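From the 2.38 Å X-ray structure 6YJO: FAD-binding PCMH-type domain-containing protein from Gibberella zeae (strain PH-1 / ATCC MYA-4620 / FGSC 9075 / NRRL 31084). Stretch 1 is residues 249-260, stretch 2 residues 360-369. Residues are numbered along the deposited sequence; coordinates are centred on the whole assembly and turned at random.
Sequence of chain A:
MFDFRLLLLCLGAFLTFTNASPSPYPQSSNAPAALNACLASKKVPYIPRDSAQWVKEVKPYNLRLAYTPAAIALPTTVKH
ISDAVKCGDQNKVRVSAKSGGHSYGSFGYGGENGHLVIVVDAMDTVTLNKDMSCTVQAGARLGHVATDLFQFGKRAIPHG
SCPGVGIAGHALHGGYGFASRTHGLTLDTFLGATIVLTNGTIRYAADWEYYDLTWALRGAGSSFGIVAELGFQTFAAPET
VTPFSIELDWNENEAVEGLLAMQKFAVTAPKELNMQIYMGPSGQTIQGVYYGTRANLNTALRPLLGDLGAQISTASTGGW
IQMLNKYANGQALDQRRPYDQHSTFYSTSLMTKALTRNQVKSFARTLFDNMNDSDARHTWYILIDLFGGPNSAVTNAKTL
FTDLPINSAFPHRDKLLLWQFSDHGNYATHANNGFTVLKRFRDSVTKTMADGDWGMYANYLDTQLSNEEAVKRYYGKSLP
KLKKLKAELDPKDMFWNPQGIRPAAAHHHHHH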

# COMPACT_ATOMS: atom_id res chain seq x y z
N ASP A 249 -18.73 13.67 16.68
CA ASP A 249 -19.42 14.57 15.75
C ASP A 249 -18.86 15.99 15.99
O ASP A 249 -19.48 16.84 16.63
CB ASP A 249 -20.93 14.52 15.93
CG ASP A 249 -21.66 15.35 14.90
OD1 ASP A 249 -21.08 15.61 13.83
OD2 ASP A 249 -22.81 15.74 15.17
N TRP A 250 -17.67 16.23 15.44
CA TRP A 250 -17.02 17.52 15.57
C TRP A 250 -17.73 18.60 14.76
O TRP A 250 -18.36 18.33 13.73
CB TRP A 250 -15.58 17.44 15.08
CG TRP A 250 -14.62 16.74 15.99
CD1 TRP A 250 -14.75 16.54 17.33
CD2 TRP A 250 -13.37 16.17 15.61
NE1 TRP A 250 -13.65 15.87 17.81
CE2 TRP A 250 -12.79 15.63 16.77
CE3 TRP A 250 -12.68 16.06 14.40
CZ2 TRP A 250 -11.55 14.98 16.76
CZ3 TRP A 250 -11.46 15.42 14.38
CH2 TRP A 250 -10.90 14.89 15.56
N ASN A 251 -17.62 19.83 15.24
CA ASN A 251 -17.79 21.03 14.42
C ASN A 251 -16.41 21.55 14.03
O ASN A 251 -15.39 21.09 14.54
CB ASN A 251 -18.60 22.08 15.18
CG ASN A 251 -17.97 22.48 16.50
OD1 ASN A 251 -16.78 22.80 16.57
ND2 ASN A 251 -18.76 22.46 17.56
N GLU A 252 -16.39 22.52 13.11
CA GLU A 252 -15.12 23.02 12.58
C GLU A 252 -14.10 23.27 13.68
O GLU A 252 -12.95 22.81 13.60
CB GLU A 252 -15.35 24.31 11.79
CG GLU A 252 -14.05 24.93 11.29
CD GLU A 252 -14.27 26.01 10.25
OE1 GLU A 252 -15.37 26.05 9.65
OE2 GLU A 252 -13.34 26.81 10.02
N ASN A 253 -14.49 23.99 14.73
CA ASN A 253 -13.54 24.39 15.76
C ASN A 253 -13.23 23.26 16.74
O ASN A 253 -12.15 23.26 17.33
CB ASN A 253 -14.04 25.61 16.52
CG ASN A 253 -13.15 25.97 17.68
OD1 ASN A 253 -12.05 26.49 17.50
ND2 ASN A 253 -13.61 25.69 18.89
N GLU A 254 -14.15 22.31 16.94
CA GLU A 254 -13.82 21.11 17.68
C GLU A 254 -12.91 20.18 16.89
O GLU A 254 -12.31 19.28 17.49
CB GLU A 254 -15.08 20.34 18.07
CG GLU A 254 -15.78 20.87 19.31
CD GLU A 254 -17.00 20.06 19.68
OE1 GLU A 254 -17.51 19.32 18.81
OE2 GLU A 254 -17.45 20.16 20.85
N ALA A 255 -12.80 20.38 15.58
CA ALA A 255 -11.89 19.60 14.75
C ALA A 255 -10.49 20.20 14.69
O ALA A 255 -9.51 19.45 14.59
CB ALA A 255 -12.45 19.45 13.34
N VAL A 256 -10.35 21.53 14.74
CA VAL A 256 -9.00 22.10 14.82
C VAL A 256 -8.35 21.70 16.14
O VAL A 256 -7.14 21.44 16.19
CB VAL A 256 -9.02 23.64 14.65
CG1 VAL A 256 -10.05 24.08 13.61
CG2 VAL A 256 -9.23 24.38 15.98
N GLU A 257 -9.14 21.61 17.21
CA GLU A 257 -8.61 21.18 18.50
C GLU A 257 -8.37 19.67 18.51
O GLU A 257 -7.28 19.21 18.86
CB GLU A 257 -9.57 21.57 19.62
CG GLU A 257 -9.05 22.65 20.55
CD GLU A 257 -8.63 23.91 19.81
OE1 GLU A 257 -7.43 24.24 19.83
OE2 GLU A 257 -9.51 24.56 19.20
N GLY A 258 -9.38 18.89 18.12
CA GLY A 258 -9.26 17.45 18.20
C GLY A 258 -8.09 16.91 17.39
O GLY A 258 -7.39 15.99 17.83
N LEU A 259 -7.87 17.46 16.20
CA LEU A 259 -6.77 17.00 15.36
C LEU A 259 -5.43 17.43 15.94
O LEU A 259 -4.44 16.69 15.87
CB LEU A 259 -6.94 17.51 13.93
CG LEU A 259 -8.08 16.82 13.18
CD1 LEU A 259 -8.50 17.61 11.95
CD2 LEU A 259 -7.69 15.40 12.78
N LEU A 260 -5.36 18.64 16.51
CA LEU A 260 -4.14 19.07 17.18
C LEU A 260 -3.85 18.20 18.40
O LEU A 260 -2.68 17.91 18.69
CB LEU A 260 -4.25 20.55 17.58
CG LEU A 260 -4.09 21.53 16.43
CD1 LEU A 260 -4.65 22.90 16.79
CD2 LEU A 260 -2.61 21.65 16.03
N VAL A 360 -3.96 23.17 10.37
CA VAL A 360 -5.13 22.39 10.76
C VAL A 360 -6.40 23.21 10.60
O VAL A 360 -7.47 22.66 10.31
CB VAL A 360 -4.98 21.86 12.20
CG1 VAL A 360 -6.15 20.95 12.57
CG2 VAL A 360 -3.66 21.13 12.37
N LYS A 361 -6.31 24.54 10.76
CA LYS A 361 -7.49 25.39 10.60
C LYS A 361 -7.88 25.51 9.13
O LYS A 361 -9.07 25.55 8.81
CB LYS A 361 -7.23 26.77 11.22
CG LYS A 361 -7.20 26.76 12.74
CD LYS A 361 -6.55 28.01 13.34
CE LYS A 361 -7.44 29.25 13.23
NZ LYS A 361 -6.83 30.43 13.93
N SER A 362 -6.90 25.54 8.23
CA SER A 362 -7.21 25.61 6.80
C SER A 362 -7.87 24.32 6.32
O SER A 362 -8.79 24.36 5.50
CB SER A 362 -5.93 25.89 6.00
OG SER A 362 -6.19 25.85 4.60
N PHE A 363 -7.40 23.17 6.81
CA PHE A 363 -8.01 21.90 6.43
C PHE A 363 -9.46 21.83 6.91
O PHE A 363 -10.35 21.43 6.16
CB PHE A 363 -7.20 20.74 7.00
CG PHE A 363 -7.89 19.41 6.92
CD1 PHE A 363 -8.25 18.87 5.69
CD2 PHE A 363 -8.18 18.68 8.06
CE1 PHE A 363 -8.89 17.65 5.61
CE2 PHE A 363 -8.82 17.46 7.99
CZ PHE A 363 -9.17 16.94 6.76
N ALA A 364 -9.71 22.24 8.16
CA ALA A 364 -11.03 22.11 8.75
C ALA A 364 -12.01 23.14 8.18
O ALA A 364 -13.21 22.89 8.16
CB ALA A 364 -10.94 22.23 10.27
N ARG A 365 -11.51 24.30 7.74
CA ARG A 365 -12.36 25.28 7.08
C ARG A 365 -12.80 24.78 5.71
O ARG A 365 -13.96 24.93 5.33
CB ARG A 365 -11.61 26.61 6.95
CG ARG A 365 -12.42 27.77 6.37
CD ARG A 365 -11.69 29.09 6.59
NE ARG A 365 -12.50 30.27 6.29
CZ ARG A 365 -12.19 31.51 6.66
NH1 ARG A 365 -11.08 31.74 7.36
NH2 ARG A 365 -12.99 32.52 6.35
N THR A 366 -11.87 24.17 4.97
CA THR A 366 -12.17 23.67 3.64
C THR A 366 -13.05 22.43 3.68
O THR A 366 -13.89 22.24 2.79
CB THR A 366 -10.85 23.38 2.92
OG1 THR A 366 -9.86 24.32 3.35
CG2 THR A 366 -11.01 23.48 1.41
N LEU A 367 -12.90 21.60 4.72
CA LEU A 367 -13.69 20.37 4.83
C LEU A 367 -15.10 20.66 5.31
O LEU A 367 -16.08 20.20 4.70
CB LEU A 367 -12.99 19.41 5.79
CG LEU A 367 -13.46 17.95 5.74
CD1 LEU A 367 -12.97 17.28 4.47
CD2 LEU A 367 -12.98 17.21 6.99
N PHE A 368 -15.24 21.42 6.40
CA PHE A 368 -16.57 21.75 6.90
C PHE A 368 -17.28 22.71 5.96
O PHE A 368 -18.52 22.74 5.93
CB PHE A 368 -16.47 22.32 8.32
CG PHE A 368 -16.43 21.26 9.38
CD1 PHE A 368 -17.59 20.80 9.97
CD2 PHE A 368 -15.22 20.71 9.77
CE1 PHE A 368 -17.56 19.82 10.94
CE2 PHE A 368 -15.18 19.72 10.74
CZ PHE A 368 -16.35 19.27 11.32
N ASP A 369 -16.53 23.49 5.19
CA ASP A 369 -17.12 24.21 4.07
C ASP A 369 -17.86 23.25 3.15
O ASP A 369 -19.02 23.48 2.79
CB ASP A 369 -16.02 24.95 3.30
CG ASP A 369 -16.52 26.22 2.66
OD1 ASP A 369 -16.56 27.26 3.36
OD2 ASP A 369 -16.86 26.20 1.46
O HOH W 1 -10.59 26.40 11.06

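How do the two backbones lie against each other? Helix 252-260 and helix 360-369 run roughly antiparallel, their directions 141° apart and their axes 9.0 Å apart at closest approach. No direct hydrogen bond joins them, so packing and one water hold the contact.

What does the start of stretch 2 meet? Val360 points toward the first helix and fits among aliphatic neighbours: its CG1 lies 3.8 Å from Leu259 CB, and its CG2 lies 3.8 Å from Leu260 CD2.

Where does polar chemistry enter? A water donates hydrogen bonds to Lys361 O (2.8 Å) and to Glu252 OE2 (3.0 Å), bridging a backbone carbonyl and a carboxylate that could not donate to each other. Further along, the Phe363 ring receives Leu259 at its edge, Phe363 CE2 lying 4.0 Å from Leu259 CD1.

Why can the helices come close at Ala364? Its small side chain points toward the partner, and its CB sits 3.9 Å from Val256 CG1; the CA atoms of Ala364 and Glu252 are just 5.7 Å apart.

What closes the far end? Phe368 lays one ring face under the helix start, CD2 lying 3.6 Å from Glu252 CA, while Trp250 O approaches the ring edge, 3.3 Å from CE1. Asn251 caps that helix, its OD1 accepting from Glu254 N at 2.7 Å.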